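Local structure of aminoglycoside N(3)-acetyltransferase (Enterobacter cloacae, 6NP3) at residues 1-4 against 5-9; 38-41 against 42-45; 166-169 against 170-173; 260-263 against 264-268. The protein catalyses transfer of an acetyl group from acetyl-CoA to the 3-amino group of 2-deoxystreptamine antibiotics, probably conferring resistance to gentamicin, kanamycin and related drugs. All coordinates share one frame; numbering follows the deposited sequence.

In the fold
The four local interactions show how contacts three or four residues apart serve different ends in one enzyme. Interactions 1 and 2 belong to adjacent helices that pack together, their centres about 9 Å apart: Leu-8 CB meets Ala-45 CB at 3.6 Å. Interaction 2 also borders the acetyl-CoA site, which holds no acetyl-CoA here, with the side chain of Pro-39 about 4 Å from that of Leu-29. Interaction 3 reaches the bound gentamicin through His-171. Interaction 4, about 16 Å from it between centres, touches it through Leu-262, whose side chain lies about 13 Å from the drug. Interactions 1 and 4 occupy opposite sides of the chain's centre, about 43 Å apart between centres.

Interaction 1: 1-4 against 5-9; sequences TPWS and KSELV
A single carboxylate oxygen, Glu-7 OE1, gathers three hydrogen bonds where Ser-4 caps the N-terminus of helix 5-15, and the result is a textbook capping box. Ser-4 N gives a nearly straight one, at 3.0 Å from Glu-7 OE1 and 175° at the hydrogen, reaching the lone pair anti to the other carboxylate oxygen. The hydroxyl Ser-4 OG donates to the same OE1 from 3.2 Å, on that same anti side but tilted 33° out of the carboxylate plane. The third donor is a water, which also donates to Pro-2 O and so ties the incoming loop to the box.

The reciprocal half runs from Glu-7 N to Ser-4 OG, 3.1 Å. It is possible because the serine oxygen sits between its own backbone N and carbonyl carbon (chi1 68°), facing the amides of the first turn. Beside the box, Trp-3 crosses the glutamate at about a right angle, with CE3 3.7 Å from Glu-7 OE1. Backbone bonds from Trp-3 to Pro-34 and Ala-36 anchor the approach to the helix. On the more buried flank of the helix start, Leu-8 CD2 rests against Trp-3 CB at 4.0 Å.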
loop_
_atom_site.group_PDB
_atom_site.type_symbol
_atom_site.label_atom_id
_atom_site.label_comp_id
_atom_site.label_asym_id
_atom_site.label_seq_id
_atom_site.Cartn_x
_atom_site.Cartn_y
_atom_site.Cartn_z
ATOM N N THR A 1 13.616 -26.417 -6.983
ATOM C CA THR A 1 14.608 -25.470 -7.488
ATOM C C THR A 1 14.087 -24.037 -7.410
ATOM O O THR A 1 12.917 -23.790 -7.694
ATOM C CB THR A 1 15.001 -25.812 -8.936
ATOM O OG1 THR A 1 16.045 -24.934 -9.373
ATOM C CG2 THR A 1 13.807 -25.687 -9.873
ATOM N N PRO A 2 14.947 -23.093 -7.022
ATOM C CA PRO A 2 14.475 -21.713 -6.851
ATOM C C PRO A 2 14.008 -21.124 -8.172
ATOM O O PRO A 2 14.533 -21.434 -9.243
ATOM C CB PRO A 2 15.702 -20.964 -6.318
ATOM C CG PRO A 2 16.663 -22.029 -5.859
ATOM C CD PRO A 2 16.393 -23.210 -6.763
ATOM N N TRP A 3 13.015 -20.247 -8.076
ATOM C CA TRP A 3 12.461 -19.610 -9.257
ATOM C C TRP A 3 13.438 -18.596 -9.830
ATOM O O TRP A 3 14.054 -17.816 -9.094
ATOM C CB TRP A 3 11.176 -18.883 -8.885
ATOM C CG TRP A 3 10.118 -19.788 -8.363
ATOM C CD1 TRP A 3 9.774 -19.980 -7.059
ATOM C CD2 TRP A 3 9.247 -20.618 -9.135
ATOM N NE1 TRP A 3 8.755 -20.891 -6.969
ATOM C CE2 TRP A 3 8.405 -21.293 -8.229
ATOM C CE3 TRP A 3 9.098 -20.858 -10.504
ATOM C CZ2 TRP A 3 7.427 -22.181 -8.646
ATOM C CZ3 TRP A 3 8.126 -21.746 -10.916
ATOM C CH2 TRP A 3 7.307 -22.402 -9.988
ATOM N N SER A 4 13.575 -18.617 -11.148
ATOM C CA SER A 4 14.382 -17.648 -11.863
ATOM C C SER A 4 13.542 -16.429 -12.228
ATOM O O SER A 4 12.310 -16.489 -12.310
ATOM C CB SER A 4 14.924 -18.255 -13.150
ATOM O OG SER A 4 13.864 -18.486 -14.045
ATOM N N LYS A 5 14.227 -15.314 -12.481
ATOM C CA LYS A 5 13.529 -14.120 -12.947
ATOM C C LYS A 5 12.706 -14.424 -14.193
ATOM O O LYS A 5 11.527 -14.058 -14.284
ATOM C CB LYS A 5 14.523 -12.990 -13.221
ATOM C CG LYS A 5 13.861 -11.760 -13.827
ATOM C CD LYS A 5 14.802 -10.563 -13.904
ATOM C CE LYS A 5 15.948 -10.807 -14.857
ATOM N NZ LYS A 5 16.728 -9.568 -15.123
ATOM N N SER A 6 13.314 -15.095 -15.173
ATOM C CA SER A 6 12.600 -15.388 -16.411
ATOM C C SER A 6 11.299 -16.136 -16.152
ATOM O O SER A 6 10.273 -15.847 -16.777
ATOM C CB SER A 6 13.492 -16.204 -17.352
ATOM O OG SER A 6 12.764 -16.718 -18.458
ATOM N N GLU A 7 11.326 -17.139 -15.275
ATOM C CA GLU A 7 10.105 -17.889 -14.997
ATOM C C GLU A 7 9.039 -16.981 -14.394
ATOM O O GLU A 7 7.861 -17.041 -14.776
ATOM C CB GLU A 7 10.410 -19.027 -14.027
ATOM C CG GLU A 7 11.180 -20.204 -14.624
ATOM C CD GLU A 7 11.586 -21.226 -13.578
ATOM O OE1 GLU A 7 12.212 -20.848 -12.569
ATOM O OE2 GLU A 7 11.274 -22.418 -13.764
ATOM N N LEU A 8 9.442 -16.129 -13.451
ATOM C CA LEU A 8 8.485 -15.206 -12.851
ATOM C C LEU A 8 7.901 -14.260 -13.885
ATOM O O LEU A 8 6.693 -13.977 -13.857
ATOM C CB LEU A 8 9.146 -14.426 -11.730
ATOM C CG LEU A 8 9.665 -15.268 -10.572
ATOM C CD1 LEU A 8 10.379 -14.388 -9.566
ATOM C CD2 LEU A 8 8.563 -16.038 -9.869
ATOM N N VAL A 9 8.731 -13.735 -14.785
ATOM C CA VAL A 9 8.225 -12.822 -15.799
ATOM C C VAL A 9 7.171 -13.504 -16.662
ATOM O O VAL A 9 6.146 -12.906 -17.007
ATOM C CB VAL A 9 9.386 -12.244 -16.633
ATOM C CG1 VAL A 9 8.816 -11.454 -17.764
ATOM C CG2 VAL A 9 10.266 -11.386 -15.764
HETATM O O HOH W 1 14.103 -22.453 -11.548
#

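Interaction 2: 38-41 against 42-45; sequences GPQT and LVDA
Gln-40 and Asp-44 are brought together by two different torsions: the glutamine chain leaves anti to its own N and then bends at CG (chi2 68°), while the aspartate carboxylate swings beside its own N (chi1 -66°), back toward the preceding turn. The outcome is an i to i+4 side-chain hydrogen bond along the start of the helix 39-50. Gln-40 NE2 donates to Asp-44 OD1 at 2.9 Å, nearly straight at the hydrogen. The acceptor lies in the plane of the glutamine amide, yet the amide comes to OD1 from above the carboxylate plane, 47° out of it, and the amide and carboxylate planes are themselves turned well away from parallel.

Underneath runs the backbone bond of the same residue pair, Asp-44 N to Gln-40 O, 2.8 Å. One turn of helix is thus bridged twice between the same two residues. Thr-41, on the inner side, accepts at OG1 from Asp-37 N, joining the helix to the loop before it. Phe-104 and Tyr-108 border the glutamine, and Leu-8 packs on Thr-41. The amide nitrogen Gln-40 NE2 also lies against a methyl one turn on, three residues along the chain, 3.7 Å from Val-43 CG1.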
loop_
_atom_site.group_PDB
_atom_site.type_symbol
_atom_site.label_atom_id
_atom_site.label_comp_id
_atom_site.label_asym_id
_atom_site.label_seq_id
_atom_site.Cartn_x
_atom_site.Cartn_y
_atom_site.Cartn_z
ATOM N N GLY A 38 17.001 -14.365 -4.065
ATOM C CA GLY A 38 16.205 -13.807 -3.008
ATOM C C GLY A 38 15.128 -12.878 -3.523
ATOM O O GLY A 38 14.801 -12.873 -4.713
ATOM N N PRO A 39 14.551 -12.075 -2.626
ATOM C CA PRO A 39 13.437 -11.193 -3.030
ATOM C C PRO A 39 13.741 -10.289 -4.203
ATOM O O PRO A 39 12.826 -9.962 -4.975
ATOM C CB PRO A 39 13.153 -10.390 -1.757
ATOM C CG PRO A 39 13.532 -11.342 -0.639
ATOM C CD PRO A 39 14.764 -12.061 -1.164
ATOM N N GLN A 40 15.002 -9.894 -4.381
ATOM C CA GLN A 40 15.334 -9.038 -5.515
ATOM C C GLN A 40 14.928 -9.680 -6.836
ATOM O O GLN A 40 14.649 -8.972 -7.809
ATOM C CB GLN A 40 16.835 -8.758 -5.556
ATOM C CG GLN A 40 17.190 -7.735 -6.619
ATOM C CD GLN A 40 16.644 -6.360 -6.268
ATOM O OE1 GLN A 40 16.704 -5.927 -5.113
ATOM N NE2 GLN A 40 16.111 -5.668 -7.259
ATOM N N THR A 41 14.951 -11.016 -6.908
ATOM C CA THR A 41 14.537 -11.707 -8.131
ATOM C C THR A 41 13.118 -11.321 -8.529
ATOM O O THR A 41 12.833 -11.072 -9.706
ATOM C CB THR A 41 14.656 -13.223 -7.941
ATOM O OG1 THR A 41 16.022 -13.541 -7.641
ATOM C CG2 THR A 41 14.208 -13.981 -9.190
ATOM N N LEU A 42 12.215 -11.262 -7.556
ATOM C CA LEU A 42 10.842 -10.882 -7.846
ATOM C C LEU A 42 10.707 -9.397 -8.124
ATOM O O LEU A 42 9.919 -9.018 -8.993
ATOM C CB LEU A 42 9.947 -11.314 -6.699
ATOM C CG LEU A 42 8.469 -10.973 -6.853
ATOM C CD1 LEU A 42 7.856 -11.487 -8.102
ATOM C CD2 LEU A 42 7.721 -11.547 -5.634
ATOM N N VAL A 43 11.444 -8.540 -7.417
ATOM C CA VAL A 43 11.449 -7.121 -7.771
ATOM C C VAL A 43 11.890 -6.942 -9.225
ATOM O O VAL A 43 11.262 -6.212 -10.006
ATOM C CB VAL A 43 12.353 -6.336 -6.801
ATOM C CG1 VAL A 43 12.491 -4.901 -7.234
ATOM C CG2 VAL A 43 11.823 -6.399 -5.406
ATOM N N ASP A 44 12.999 -7.591 -9.608
ATOM C CA ASP A 44 13.482 -7.495 -10.986
ATOM C C ASP A 44 12.444 -8.007 -11.967
ATOM O O ASP A 44 12.270 -7.449 -13.057
ATOM C CB ASP A 44 14.789 -8.276 -11.167
ATOM C CG ASP A 44 15.945 -7.693 -10.383
ATOM O OD1 ASP A 44 15.925 -6.495 -10.034
ATOM O OD2 ASP A 44 16.921 -8.439 -10.150
ATOM N N ALA A 45 11.772 -9.098 -11.622
ATOM C CA ALA A 45 10.761 -9.643 -12.518
ATOM C C ALA A 45 9.586 -8.681 -12.684
ATOM O O ALA A 45 9.071 -8.517 -13.795
ATOM C CB ALA A 45 10.259 -10.972 -11.965
#

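Interaction 3: 166-169 against 170-173; sequences AVTA and LHYA. With LLL ((2R,3R,4R,5R)-2-((1S,2S,3R,4S,6R)-4,6-diamino-3-((2R,3R,6S)-3-amino-6-(aminomethyl)-tetrahydro-2H-pyran-2-yloxy)-2-hydr oxycyclohexyloxy)-5-methyl-4-(methylamino)-tetrahydro-2H-pyran-3,5-diol), chain B.
Val-167 and Leu-170 form the close, apolar part of this contact, CG1 meeting CD1 at 4.1 Å, whereas the flank formed by His-171 turns toward the antibiotic. The packed part rests on a type I turn from Val-167 to Leu-170, closed by Leu-170 N to Val-167 O at 3.0 Å. Two further i to i+3 bonds follow: His-171 N to Thr-168 O and Tyr-172 N to Ala-169 O. In all three the donor stands well above the carbonyl plane, which reflects how tightly the chain winds here.

On the pocket side, the imidazole leaves the turn with CG beside its own N (chi1 -62°), carrying CD2 to 3.4 Å from Thr-168 O. Its far edge accepts a hydrogen bond at NE2 from N32 of gentamicin, 2.8 Å away and in the plane of the ring. N32 is the 3-amino group, the one that the enzyme acetylates. Glu-174 bonds the other ring nitrogen, ND1, and so fixes the ring's rotation. Tyr-172 is partly exposed; its side chain meets the turn through CB, near Ala-169 O, and the ring leads away to helix 146-151. Val-167 and Leu-170 pack on helix 222-233, Thr-168 lies against strand 22-27, and Leu-170, Tyr-172 and Ala-173 meet helix 251-265.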
loop_
_atom_site.group_PDB
_atom_site.type_symbol
_atom_site.label_atom_id
_atom_site.label_comp_id
_atom_site.label_asym_id
_atom_site.label_seq_id
_atom_site.Cartn_x
_atom_site.Cartn_y
_atom_site.Cartn_z
ATOM N N ALA A 166 -5.193 -7.436 2.469
ATOM C CA ALA A 166 -3.963 -6.767 2.074
ATOM C C ALA A 166 -4.170 -5.577 1.151
ATOM O O ALA A 166 -3.213 -4.858 0.897
ATOM C CB ALA A 166 -3.049 -7.768 1.370
ATOM N N VAL A 167 -5.399 -5.294 0.736
ATOM C CA VAL A 167 -5.666 -4.390 -0.390
ATOM C C VAL A 167 -5.734 -2.934 0.079
ATOM O O VAL A 167 -6.809 -2.372 0.337
ATOM C CB VAL A 167 -6.954 -4.817 -1.098
ATOM C CG1 VAL A 167 -7.171 -3.955 -2.313
ATOM C CG2 VAL A 167 -6.959 -6.298 -1.442
ATOM N N THR A 168 -4.562 -2.314 0.178
ATOM C CA THR A 168 -4.462 -0.958 0.707
ATOM C C THR A 168 -5.346 0.010 -0.048
ATOM O O THR A 168 -5.867 0.961 0.543
ATOM C CB THR A 168 -3.010 -0.487 0.604
ATOM O OG1 THR A 168 -2.133 -1.518 1.088
ATOM C CG2 THR A 168 -2.786 0.787 1.332
ATOM N N ALA A 169 -5.495 -0.178 -1.352
ATOM C CA ALA A 169 -6.272 0.785 -2.101
ATOM C C ALA A 169 -7.700 0.909 -1.597
ATOM O O ALA A 169 -8.318 1.966 -1.798
ATOM C CB ALA A 169 -6.280 0.466 -3.580
ATOM N N LEU A 170 -8.253 -0.136 -0.977
ATOM C CA LEU A 170 -9.607 -0.039 -0.445
ATOM C C LEU A 170 -9.735 0.949 0.706
ATOM O O LEU A 170 -10.861 1.353 1.017
ATOM C CB LEU A 170 -10.148 -1.416 -0.070
ATOM C CG LEU A 170 -10.722 -2.204 -1.247
ATOM C CD1 LEU A 170 -10.957 -3.641 -0.868
ATOM C CD2 LEU A 170 -12.006 -1.540 -1.716
ATOM N N HIS A 171 -8.638 1.353 1.346
ATOM C CA HIS A 171 -8.741 2.485 2.263
ATOM C C HIS A 171 -9.214 3.758 1.573
ATOM O O HIS A 171 -9.754 4.638 2.263
ATOM C CB HIS A 171 -7.447 2.684 3.053
ATOM C CG HIS A 171 -7.100 1.524 3.932
ATOM N ND1 HIS A 171 -7.931 1.080 4.935
ATOM C CD2 HIS A 171 -6.006 0.725 3.976
ATOM C CE1 HIS A 171 -7.366 0.058 5.553
ATOM N NE2 HIS A 171 -6.196 -0.177 4.991
ATOM N N TYR A 172 -9.034 3.898 0.258
ATOM C CA TYR A 172 -9.619 5.048 -0.429
ATOM C C TYR A 172 -11.139 4.986 -0.367
ATOM O O TYR A 172 -11.807 6.004 -0.152
ATOM C CB TYR A 172 -9.115 5.089 -1.878
ATOM C CG TYR A 172 -9.657 6.259 -2.657
ATOM C CD1 TYR A 172 -10.932 6.239 -3.175
ATOM C CD2 TYR A 172 -8.916 7.403 -2.845
ATOM C CE1 TYR A 172 -11.468 7.326 -3.845
ATOM C CE2 TYR A 172 -9.436 8.476 -3.541
ATOM C CZ TYR A 172 -10.716 8.435 -4.035
ATOM O OH TYR A 172 -11.228 9.539 -4.699
ATOM N N ALA A 173 -11.702 3.801 -0.589
ATOM C CA ALA A 173 -13.149 3.667 -0.510
ATOM C C ALA A 173 -13.660 4.076 0.861
ATOM O O ALA A 173 -14.717 4.705 0.988
ATOM C CB ALA A 173 -13.565 2.239 -0.809
HETATM C C11 LLL B . -3.446 -4.598 9.469
HETATM O O11 LLL B . -3.541 -3.744 8.298
HETATM C C21 LLL B . -3.110 -6.003 8.974
HETATM N N21 LLL B . -1.972 -5.884 8.069
HETATM C C31 LLL B . -4.226 -6.542 8.160
HETATM C C41 LLL B . -5.469 -6.605 9.033
HETATM C C51 LLL B . -5.746 -5.203 9.563
HETATM O O51 LLL B . -4.632 -4.702 10.249
HETATM C C61 LLL B . -6.909 -5.224 10.531
HETATM N N61 LLL B . -7.124 -3.862 11.018
HETATM C C12 LLL B . -2.335 0.267 7.817
HETATM N N12 LLL B . -2.228 1.719 7.805
HETATM C C22 LLL B . -3.590 -0.206 7.082
HETATM C C32 LLL B . -3.575 -1.721 7.080
HETATM N N32 LLL B . -4.753 -2.214 6.361
HETATM C C42 LLL B . -3.596 -2.327 8.484
HETATM C C52 LLL B . -2.430 -1.760 9.295
HETATM O O52 LLL B . -2.576 -2.178 10.632
HETATM C C62 LLL B . -2.379 -0.246 9.262
HETATM O O62 LLL B . -1.186 0.170 9.902
HETATM C C13 LLL B . -1.300 1.143 10.943
HETATM C C23 LLL B . -0.005 1.951 10.919
HETATM O O23 LLL B . 0.165 2.469 9.616
HETATM C C33 LLL B . 1.205 1.047 11.219
HETATM N N33 LLL B . 2.435 1.864 11.305
HETATM C C43 LLL B . 0.949 0.309 12.550
HETATM O O43 LLL B . 1.013 1.282 13.573
HETATM C C53 LLL B . -0.424 -0.373 12.530
HETATM O O53 LLL B . -1.468 0.525 12.234
HETATM C C83 LLL B . 2.013 -0.772 12.771
HETATM C C93 LLL B . 3.483 1.336 10.406
#

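Interaction 4: 260-263 against 264-268; sequences EWLE and ARHAA
Ala-264 N still bonds Glu-260 O at 2.9 Å, four residues back, but Arg-265 N takes Leu-262 O at 3.1 Å, three back and from well above the carbonyl plane, and keeps its four-back bond to Trp-261 O only weakly, as the helix 251-265 draws to its close. Over this turn the Arg-265 side chain folds back along the helix and lays its guanidinium flat on the indole of Trp-261, the planes 3° apart. Arg-265 CZ stands 3.5 Å from the centroid of the five-membered ring, while CD sits almost directly above the six-membered ring at the same 3.5 Å. This is an i to i+4 cation-pi stack with a CH-pi contact beside it, using both rings.

The reach depends on a chain extended from CG to NE. A hydrogen bond from Arg-265 NH2 to Trp-261 O, 3.1 Å and close to the guanidinium plane, holds the group over the indole. Asp-229 accepts from Trp-261 NE1, anchoring the indole to helix 222-233. His-266, beyond the stack, lays CD2 3.4 Å from Leu-262 O and is bonded through NE2 to Tyr-214. A water donates to both Glu-263 O and His-266 O, at 2.7 and 2.6 Å.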
loop_
_atom_site.group_PDB
_atom_site.type_symbol
_atom_site.label_atom_id
_atom_site.label_comp_id
_atom_site.label_asym_id
_atom_site.label_seq_id
_atom_site.Cartn_x
_atom_site.Cartn_y
_atom_site.Cartn_z
ATOM N N GLU A 260 -19.617 1.394 -3.031
ATOM C CA GLU A 260 -21.000 0.928 -3.091
ATOM C C GLU A 260 -21.311 -0.023 -1.940
ATOM O O GLU A 260 -22.405 0.031 -1.358
ATOM C CB GLU A 260 -21.267 0.261 -4.441
ATOM C CG GLU A 260 -21.162 1.195 -5.609
ATOM C CD GLU A 260 -21.280 0.504 -6.959
ATOM O OE1 GLU A 260 -21.725 -0.659 -7.018
ATOM O OE2 GLU A 260 -20.922 1.138 -7.973
ATOM N N TRP A 261 -20.378 -0.905 -1.601
ATOM C CA TRP A 261 -20.595 -1.914 -0.572
ATOM C C TRP A 261 -20.826 -1.249 0.774
ATOM O O TRP A 261 -21.777 -1.583 1.497
ATOM C CB TRP A 261 -19.366 -2.826 -0.530
ATOM C CG TRP A 261 -19.418 -4.048 0.305
ATOM C CD1 TRP A 261 -19.652 -5.316 -0.143
ATOM C CD2 TRP A 261 -19.157 -4.159 1.708
ATOM N NE1 TRP A 261 -19.574 -6.208 0.894
ATOM C CE2 TRP A 261 -19.280 -5.523 2.044
ATOM C CE3 TRP A 261 -18.853 -3.237 2.722
ATOM C CZ2 TRP A 261 -19.088 -5.989 3.337
ATOM C CZ3 TRP A 261 -18.664 -3.705 4.004
ATOM C CH2 TRP A 261 -18.790 -5.068 4.300
ATOM N N LEU A 262 -19.962 -0.295 1.129
ATOM C CA LEU A 262 -20.107 0.442 2.374
ATOM C C LEU A 262 -21.393 1.256 2.389
ATOM O O LEU A 262 -22.119 1.264 3.392
ATOM C CB LEU A 262 -18.905 1.359 2.588
ATOM C CG LEU A 262 -17.613 0.623 2.928
ATOM C CD1 LEU A 262 -16.426 1.546 2.726
ATOM C CD2 LEU A 262 -17.630 0.039 4.340
ATOM N N GLU A 263 -21.698 1.962 1.301
ATOM C CA GLU A 263 -22.868 2.847 1.294
ATOM C C GLU A 263 -24.186 2.079 1.281
ATOM O O GLU A 263 -25.198 2.578 1.794
ATOM C CB GLU A 263 -22.789 3.815 0.113
ATOM C CG GLU A 263 -21.673 4.834 0.350
ATOM C CD GLU A 263 -21.364 5.815 -0.772
ATOM O OE1 GLU A 263 -21.995 5.773 -1.842
ATOM O OE2 GLU A 263 -20.432 6.639 -0.583
ATOM N N ALA A 264 -24.170 0.845 0.771
ATOM C CA ALA A 264 -25.357 0.002 0.826
ATOM C C ALA A 264 -25.617 -0.507 2.236
ATOM O O ALA A 264 -26.768 -0.809 2.584
ATOM C CB ALA A 264 -25.222 -1.183 -0.138
ATOM N N ARG A 265 -24.585 -0.600 3.069
ATOM C CA ARG A 265 -24.715 -1.230 4.377
ATOM C C ARG A 265 -24.838 -0.252 5.527
ATOM O O ARG A 265 -25.279 -0.654 6.612
ATOM C CB ARG A 265 -23.522 -2.144 4.668
ATOM C CG ARG A 265 -23.579 -3.402 3.891
ATOM C CD ARG A 265 -22.284 -4.161 3.856
ATOM N NE ARG A 265 -22.492 -5.417 3.135
ATOM C CZ ARG A 265 -22.733 -5.512 1.829
ATOM N NH1 ARG A 265 -22.922 -6.701 1.278
ATOM N NH2 ARG A 265 -22.786 -4.429 1.066
ATOM N N HIS A 266 -24.480 1.011 5.328
ATOM C CA HIS A 266 -24.376 1.954 6.428
ATOM C C HIS A 266 -25.078 3.254 6.066
ATOM O O HIS A 266 -24.835 3.827 5.000
ATOM C CB HIS A 266 -22.903 2.124 6.801
ATOM C CG HIS A 266 -22.240 0.828 7.152
ATOM N ND1 HIS A 266 -22.563 0.115 8.290
ATOM C CD2 HIS A 266 -21.314 0.089 6.501
ATOM C CE1 HIS A 266 -21.850 -0.993 8.331
ATOM N NE2 HIS A 266 -21.079 -1.034 7.257
ATOM N N ALA A 267 -25.983 3.694 6.939
ATOM C CA ALA A 267 -26.765 4.892 6.658
ATOM C C ALA A 267 -25.844 6.085 6.438
ATOM O O ALA A 267 -24.738 6.158 6.984
ATOM C CB ALA A 267 -27.726 5.185 7.810
ATOM N N ALA A 268 -26.308 7.022 5.622
ATOM C CA ALA A 268 -25.558 8.241 5.336
ATOM C C ALA A 268 -25.496 9.175 6.538
ATOM O O ALA A 268 -26.436 9.267 7.327
ATOM C CB ALA A 268 -26.186 8.977 4.139
HETATM O O HOH W 2 -25.777 4.987 2.881
#